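Local coordinates for phospholethanolamine N-methyltransferase 2 (PDB 4KRI), which probably uses S-adenosylmethionine to methylate phosphomonomethylethanolamine, a step in the route to phosphocholine in this parasitic nematode, at residues C30-D33 with D34-K37; D84-I87 with T88-R92; A116-T119 with D120-V124. All coordinates share one frame; numbering follows the deposited sequence.

Interaction 1 (C30-D33 with D34-K37)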
loop_
_atom_site.group_PDB
_atom_site.type_symbol
_atom_site.label_atom_id
_atom_site.label_comp_id
_atom_site.label_asym_id
_atom_site.label_seq_id
_atom_site.Cartn_x
_atom_site.Cartn_y
_atom_site.Cartn_z
ATOM N N CYS A 30 6.838 -20.860 -16.674
ATOM C CA CYS A 30 8.153 -20.544 -16.137
ATOM C C CYS A 30 9.192 -21.145 -17.060
ATOM O O CYS A 30 9.296 -22.370 -17.160
ATOM C CB CYS A 30 8.297 -21.128 -14.729
ATOM S SG CYS A 30 9.837 -20.712 -13.857
ATOM N N PRO A 31 9.959 -20.286 -17.747
ATOM C CA PRO A 31 10.921 -20.791 -18.735
ATOM C C PRO A 31 12.140 -21.471 -18.105
ATOM O O PRO A 31 12.816 -22.242 -18.790
ATOM C CB PRO A 31 11.338 -19.526 -19.493
ATOM C CG PRO A 31 11.137 -18.420 -18.514
ATOM C CD PRO A 31 9.928 -18.812 -17.701
ATOM N N GLN A 32 12.419 -21.196 -16.833
ATOM C CA GLN A 32 13.576 -21.811 -16.172
ATOM C C GLN A 32 13.184 -23.086 -15.415
ATOM O O GLN A 32 12.445 -23.036 -14.431
ATOM C CB GLN A 32 14.268 -20.803 -15.246
ATOM C CG GLN A 32 15.376 -21.391 -14.371
ATOM C CD GLN A 32 16.499 -22.055 -15.161
ATOM O OE1 GLN A 32 16.816 -23.226 -14.939
ATOM N NE2 GLN A 32 17.119 -21.302 -16.069
ATOM N N ASP A 33 13.689 -24.229 -15.876
ATOM C CA ASP A 33 13.211 -25.529 -15.404
ATOM C C ASP A 33 13.398 -25.785 -13.907
ATOM O O ASP A 33 12.535 -26.380 -13.261
ATOM C CB ASP A 33 13.847 -26.653 -16.227
ATOM C CG ASP A 33 13.444 -26.597 -17.686
ATOM O OD1 ASP A 33 14.337 -26.698 -18.558
ATOM O OD2 ASP A 33 12.229 -26.449 -17.958
ATOM N N ASP A 34 14.513 -25.328 -13.352
ATOM C CA ASP A 34 14.771 -25.537 -11.934
ATOM C C ASP A 34 13.781 -24.789 -11.029
ATOM O O ASP A 34 13.273 -25.354 -10.059
ATOM C CB ASP A 34 16.218 -25.176 -11.603
ATOM C CG ASP A 34 17.216 -26.045 -12.356
ATOM O OD1 ASP A 34 17.039 -27.287 -12.379
ATOM O OD2 ASP A 34 18.169 -25.482 -12.937
ATOM N N GLN A 35 13.503 -23.526 -11.343
ATOM C CA GLN A 35 12.497 -22.771 -10.594
ATOM C C GLN A 35 11.104 -23.394 -10.751
ATOM O O GLN A 35 10.346 -23.492 -9.784
ATOM C CB GLN A 35 12.496 -21.299 -11.021
ATOM C CG GLN A 35 13.798 -20.566 -10.686
ATOM C CD GLN A 35 13.977 -19.275 -11.476
ATOM O OE1 GLN A 35 13.059 -18.817 -12.158
ATOM N NE2 GLN A 35 15.167 -18.690 -11.392
ATOM N N ARG A 36 10.787 -23.835 -11.966
ATOM C CA ARG A 36 9.505 -24.479 -12.252
ATOM C C ARG A 36 9.294 -25.750 -11.417
ATOM O O ARG A 36 8.211 -25.971 -10.862
ATOM C CB ARG A 36 9.387 -24.788 -13.750
ATOM C CG ARG A 36 8.071 -25.446 -14.159
ATOM C CD ARG A 36 8.265 -26.926 -14.420
ATOM N NE ARG A 36 9.332 -27.156 -15.388
ATOM C CZ ARG A 36 9.784 -28.361 -15.729
ATOM N NH1 ARG A 36 9.262 -29.446 -15.172
ATOM N NH2 ARG A 36 10.760 -28.482 -16.623
ATOM N N LYS A 37 10.331 -26.576 -11.321
ATOM C CA LYS A 37 10.251 -27.799 -10.524
ATOM C C LYS A 37 10.154 -27.518 -9.023
ATOM O O LYS A 37 9.483 -28.249 -8.289
ATOM C CB LYS A 37 11.450 -28.697 -10.815
ATOM C CG LYS A 37 11.477 -29.245 -12.222
ATOM C CD LYS A 37 12.869 -29.760 -12.553
ATOM C CE LYS A 37 12.919 -30.373 -13.936
ATOM N NZ LYS A 37 14.242 -30.995 -14.177
#

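Interaction 2 (D84-I87 with T88-R92)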
loop_
_atom_site.group_PDB
_atom_site.type_symbol
_atom_site.label_atom_id
_atom_site.label_comp_id
_atom_site.label_asym_id
_atom_site.label_seq_id
_atom_site.Cartn_x
_atom_site.Cartn_y
_atom_site.Cartn_z
ATOM N N ASP A 84 -1.020 -7.879 -24.148
ATOM C CA ASP A 84 -2.456 -8.116 -24.303
ATOM C C ASP A 84 -2.756 -9.588 -24.599
ATOM O O ASP A 84 -3.738 -10.143 -24.098
ATOM C CB ASP A 84 -3.033 -7.252 -25.424
ATOM C CG ASP A 84 -3.094 -5.786 -25.064
ATOM O OD1 ASP A 84 -3.045 -5.447 -23.863
ATOM O OD2 ASP A 84 -3.208 -4.967 -25.998
ATOM N N LYS A 85 -1.928 -10.210 -25.431
ATOM C CA LYS A 85 -2.075 -11.637 -25.706
ATOM C C LYS A 85 -1.928 -12.464 -24.433
ATOM O O LYS A 85 -2.683 -13.410 -24.213
ATOM C CB LYS A 85 -1.086 -12.106 -26.781
ATOM C CG LYS A 85 -1.685 -12.106 -28.166
ATOM C CD LYS A 85 -0.616 -12.056 -29.239
ATOM C CE LYS A 85 -1.251 -11.999 -30.620
ATOM N NZ LYS A 85 -2.122 -13.190 -30.861
ATOM N N PHE A 86 -0.970 -12.095 -23.589
ATOM C CA PHE A 86 -0.759 -12.823 -22.342
ATOM C C PHE A 86 -1.928 -12.659 -21.386
ATOM O O PHE A 86 -2.393 -13.633 -20.806
ATOM C CB PHE A 86 0.521 -12.383 -21.624
ATOM C CG PHE A 86 0.539 -12.767 -20.172
ATOM C CD1 PHE A 86 0.779 -14.079 -19.792
ATOM C CD2 PHE A 86 0.282 -11.827 -19.187
ATOM C CE1 PHE A 86 0.775 -14.445 -18.450
ATOM C CE2 PHE A 86 0.274 -12.186 -17.847
ATOM C CZ PHE A 86 0.530 -13.498 -17.479
ATOM N N ILE A 87 -2.386 -11.427 -21.190
ATOM C CA ILE A 87 -3.475 -11.209 -20.234
ATOM C C ILE A 87 -4.714 -11.954 -20.698
ATOM O O ILE A 87 -5.430 -12.554 -19.893
ATOM C CB ILE A 87 -3.799 -9.727 -20.055
ATOM C CG1 ILE A 87 -2.556 -8.988 -19.564
ATOM C CG2 ILE A 87 -4.938 -9.552 -19.060
ATOM C CD1 ILE A 87 -2.707 -7.474 -19.535
ATOM N N THR A 88 -4.949 -11.915 -22.005
ATOM C CA THR A 88 -6.053 -12.642 -22.610
ATOM C C THR A 88 -5.936 -14.136 -22.336
ATOM O O THR A 88 -6.894 -14.764 -21.887
ATOM C CB THR A 88 -6.109 -12.394 -24.123
ATOM O OG1 THR A 88 -6.338 -10.999 -24.351
ATOM C CG2 THR A 88 -7.234 -13.196 -24.759
ATOM N N ALA A 89 -4.756 -14.696 -22.571
ATOM C CA ALA A 89 -4.557 -16.136 -22.411
ATOM C C ALA A 89 -4.653 -16.519 -20.938
ATOM O O ALA A 89 -5.174 -17.577 -20.591
ATOM C CB ALA A 89 -3.210 -16.561 -22.989
ATOM N N ALA A 90 -4.145 -15.655 -20.067
ATOM C CA ALA A 90 -4.219 -15.915 -18.633
ATOM C C ALA A 90 -5.667 -15.960 -18.154
ATOM O O ALA A 90 -6.054 -16.872 -17.425
ATOM C CB ALA A 90 -3.421 -14.870 -17.857
ATOM N N LEU A 91 -6.468 -14.986 -18.579
ATOM C CA LEU A 91 -7.888 -14.952 -18.233
ATOM C C LEU A 91 -8.635 -16.167 -18.768
ATOM O O LEU A 91 -9.468 -16.744 -18.064
ATOM C CB LEU A 91 -8.539 -13.662 -18.745
ATOM C CG LEU A 91 -8.199 -12.420 -17.913
ATOM C CD1 LEU A 91 -8.608 -11.147 -18.652
ATOM C CD2 LEU A 91 -8.897 -12.473 -16.554
ATOM N N ARG A 92 -8.346 -16.571 -20.001
ATOM C CA ARG A 92 -9.030 -17.740 -20.546
ATOM C C ARG A 92 -8.693 -19.018 -19.774
ATOM O O ARG A 92 -9.541 -19.895 -19.619
ATOM C CB ARG A 92 -8.730 -17.910 -22.041
ATOM C CG ARG A 92 -9.409 -16.855 -22.899
ATOM C CD ARG A 92 -9.127 -17.053 -24.387
ATOM N NE ARG A 92 -9.691 -15.956 -25.172
ATOM C CZ ARG A 92 -9.311 -15.628 -26.407
ATOM N NH1 ARG A 92 -8.350 -16.312 -27.021
ATOM N NH2 ARG A 92 -9.893 -14.605 -27.025
#

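Interaction 3 (A116-T119 with D120-V124)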
loop_
_atom_site.group_PDB
_atom_site.type_symbol
_atom_site.label_atom_id
_atom_site.label_comp_id
_atom_site.label_asym_id
_atom_site.label_seq_id
_atom_site.Cartn_x
_atom_site.Cartn_y
_atom_site.Cartn_z
ATOM N N ALA A 116 3.826 0.537 -11.274
ATOM C CA ALA A 116 2.522 1.193 -11.180
ATOM C C ALA A 116 1.751 1.112 -12.492
ATOM O O ALA A 116 0.549 0.859 -12.500
ATOM C CB ALA A 116 2.681 2.646 -10.739
ATOM N N MET A 117 2.447 1.324 -13.604
ATOM C CA MET A 117 1.800 1.291 -14.912
ATOM C C MET A 117 1.321 -0.111 -15.265
ATOM O O MET A 117 0.252 -0.279 -15.849
ATOM C CB MET A 117 2.752 1.809 -15.998
ATOM C CG MET A 117 3.319 3.188 -15.707
ATOM S SD MET A 117 3.997 3.998 -17.177
ATOM C CE MET A 117 4.498 2.592 -18.175
ATOM N N LEU A 118 2.107 -1.121 -14.905
ATOM C CA LEU A 118 1.691 -2.501 -15.123
ATOM C C LEU A 118 0.458 -2.823 -14.284
ATOM O O LEU A 118 -0.501 -3.435 -14.779
ATOM C CB LEU A 118 2.834 -3.460 -14.796
ATOM C CG LEU A 118 3.899 -3.595 -15.878
ATOM C CD1 LEU A 118 5.001 -4.500 -15.372
ATOM C CD2 LEU A 118 3.281 -4.170 -17.152
ATOM N N THR A 119 0.464 -2.388 -13.026
ATOM C CA THR A 119 -0.663 -2.648 -12.138
ATOM C C THR A 119 -1.937 -2.040 -12.704
ATOM O O THR A 119 -2.990 -2.691 -12.734
ATOM C CB THR A 119 -0.389 -2.104 -10.727
ATOM O OG1 THR A 119 0.844 -2.662 -10.253
ATOM C CG2 THR A 119 -1.513 -2.482 -9.771
ATOM N N ASP A 120 -1.844 -0.804 -13.183
ATOM C CA ASP A 120 -3.009 -0.159 -13.784
ATOM C C ASP A 120 -3.456 -0.900 -15.042
ATOM O O ASP A 120 -4.649 -1.064 -15.284
ATOM C CB ASP A 120 -2.711 1.306 -14.116
ATOM C CG ASP A 120 -2.688 2.195 -12.884
ATOM O OD1 ASP A 120 -3.249 1.797 -11.838
ATOM O OD2 ASP A 120 -2.115 3.307 -12.969
ATOM N N TYR A 121 -2.495 -1.361 -15.833
ATOM C CA TYR A 121 -2.804 -2.060 -17.074
ATOM C C TYR A 121 -3.589 -3.344 -16.796
ATOM O O TYR A 121 -4.580 -3.637 -17.467
ATOM C CB TYR A 121 -1.514 -2.392 -17.817
ATOM C CG TYR A 121 -1.684 -2.584 -19.307
ATOM C CD1 TYR A 121 -1.496 -1.526 -20.183
ATOM C CD2 TYR A 121 -2.019 -3.822 -19.837
ATOM C CE1 TYR A 121 -1.640 -1.690 -21.544
ATOM C CE2 TYR A 121 -2.174 -3.996 -21.202
ATOM C CZ TYR A 121 -1.982 -2.925 -22.049
ATOM O OH TYR A 121 -2.125 -3.078 -23.411
ATOM N N PHE A 122 -3.130 -4.114 -15.812
ATOM C CA PHE A 122 -3.810 -5.346 -15.421
ATOM C C PHE A 122 -5.207 -5.037 -14.884
ATOM O O PHE A 122 -6.162 -5.787 -15.126
ATOM C CB PHE A 122 -3.011 -6.064 -14.328
ATOM C CG PHE A 122 -1.674 -6.568 -14.778
ATOM C CD1 PHE A 122 -1.466 -6.955 -16.092
ATOM C CD2 PHE A 122 -0.619 -6.661 -13.875
ATOM C CE1 PHE A 122 -0.232 -7.431 -16.506
ATOM C CE2 PHE A 122 0.613 -7.130 -14.281
ATOM C CZ PHE A 122 0.808 -7.512 -15.605
ATOM N N ASP A 123 -5.325 -3.929 -14.158
ATOM C CA ASP A 123 -6.576 -3.588 -13.466
ATOM C C ASP A 123 -7.662 -3.136 -14.442
ATOM O O ASP A 123 -8.858 -3.261 -14.165
ATOM C CB ASP A 123 -6.312 -2.500 -12.416
ATOM C CG ASP A 123 -7.364 -2.467 -11.315
ATOM O OD1 ASP A 123 -7.814 -3.543 -10.859
ATOM O OD2 ASP A 123 -7.744 -1.357 -10.894
ATOM N N VAL A 124 -7.234 -2.620 -15.590
ATOM C CA VAL A 124 -8.135 -2.018 -16.570
ATOM C C VAL A 124 -8.569 -3.007 -17.657
ATOM O O VAL A 124 -9.674 -2.906 -18.194
ATOM C CB VAL A 124 -7.469 -0.756 -17.188
ATOM C CG1 VAL A 124 -8.103 -0.368 -18.505
ATOM C CG2 VAL A 124 -7.529 0.406 -16.199
#

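Interaction 1 (C30-D33 with D34-K37)
Cys30, the first residue after strand 25-29, faces the helix that is about to begin and meets Gln35 and Arg36. With its sulfur set opposite the backbone nitrogen (chi1 -175°), SG lies 3.9 Å from CB of Gln35, while Cys30 CB is 3.9 Å from CB of Arg36. The residue is buried, its thiol against the first helical turn and its side chain touching Asn70 of strand 64-70, and a backbone bond to Cys52 still ties Cys30 to strand 48-52.

Gln32 takes the N-cap position. The cap marks a strand-loop-helix junction: strand 25-29 ends, the chain turns, and helix 33-40 opens at the protein surface. From the cap, Gln32 O accepts the N-H of Arg36 in the first full turn (3.1 Å from Arg36 N), a fairly straight bond at 163°. The Gln32 side chain runs across that of Gln35 at roughly a right angle, its CG 3.8 Å from Gln35 CD, a van der Waals contact.

Asp33 follows in the first turn. Its OD2 takes an N-H of Arg36, 2.8 Å from NH2, in a salt bridge between side chains lying alongside each other and pointing the same way. The oxygen sits at the guanidinium edge, within its plane, whereas the nitrogen meets the carboxylate from above; the two planes are 82° apart. Bends at chi2 and chi3 fold the arginine back to this position, and Phe51 adds a cation-pi contact. The acid at the helix start would probably also be stabilised by the helix dipole. Asp33 O receives the N-H of Lys37, 2.9 Å from Lys37 N, and lies 3.2 Å from Lys37 CG.

Interaction 2 (D84-I87 with T88-R92)
Thr88 turns its hydroxyl back beside its own backbone nitrogen (chi1 -62°), which points OG1 back toward the carbonyl of Asp84, one turn earlier. In Phe86, CG is set opposite the nitrogen (chi1 161°), which brings the ring to Ala90.

Asp84 O is consequently gripped twice by one residue. Thr88 OG1 donates to it at 2.7 Å and Thr88 N at 3.0 Å, the two donors arriving from opposite faces of the carbonyl plane. This is the familiar threonine-to-i-4 carbonyl bond of helices, which satisfies the hydroxyl within the helix itself. The other branch of the threonine, CG2, sits 3.6 Å above the plane of the Arg92 guanidinium, over its centre, so the guanidinium of Arg92 lies flat over a methyl group from one turn earlier.

The buried side is apolar. Ala90 CB stands over one face of the Phe86 ring, displaced toward the rim, and is 4.2 Å from Phe86 CZ. Ile87 and Leu91 run side by side in the same direction, touching through Ile87 CG2 and Leu91 CD1 at 4.0 Å. Beneath them the regular i-to-i+4 bonds continue, with Ala90 N 2.8 Å from Phe86 O.

Within the N-terminal half of the protein, helix 80-93 lays this apolar side on strand 132-143, where Ile87, Ala90 and Leu91 touch Phe136. Thr88 and Leu91 also meet Leu127 of strand 127-129, and Asp84 OD1 hydrogen-bonds Tyr121 OH of helix 114-124.

Interaction 3 (A116-T119 with D120-V124)
Ala116 through Thr119 hand their carbonyls to the N-H groups of Asp120 through Asp123 in four successive alpha-helical bonds, the tightest being Phe122 N to Leu118 O at 2.9 Å, as the helix nears its C-terminal end.

Phe122 carries the main side-chain contact. Its CG lies beside the backbone nitrogen (chi1 -66°), which lays the ring back over the preceding turn: Leu118 O stands 3.2 Å above one face, off toward the rim and 3.3 Å from Phe122 CG. On that same side of the ring, CE2 of Phe122 comes within 4.3 Å of Leu118 CB. Trp159 meets the ring edge-to-face and through NE1 also hydrogen-bonds OG1 of Thr119, whose hydroxyl is directed back toward the preceding turn and bonds Met115 O as well, so that two partners fix this buried oxygen.

Asp120 folds the same way as Phe122, its CG 3.5 Å from Ala116 O; Arg177 NH2 makes salt bridges with both Asp120 OD1 and Asp123 OD2.

Helix 114-124 packs among several neighbours: Tyr121 reaches out to Ser80 and Leu83 of helix 80-93, Thr119 and Asp123 pack on Phe138 of strand 132-143, Thr119 and Ala116 meet Thr255 of helix 255-268, and Arg177 links it to helix 176-184.

In the fold
From the N terminus the three contacts come in series, each within one unbroken run of chain, so none closes a long loop and none nests in or crosses another. Interaction 1 starts helix 33-40 on the outer surface, after strand 25-29. Interaction 2 lies midway along helix 80-93, its nearest atoms about 9 Å from those of interaction 1. Interaction 3, near the end of helix 114-124, does touch interaction 2: Ile87 CD1 packs 3.7 Å from Phe122 CD1, joining the two helices. Through interaction 3 this N-terminal part meets helices 176-184 and 255-268, on the side toward the bound S-adenosylhomocysteine, about 12 Å from the Ala116 side chain.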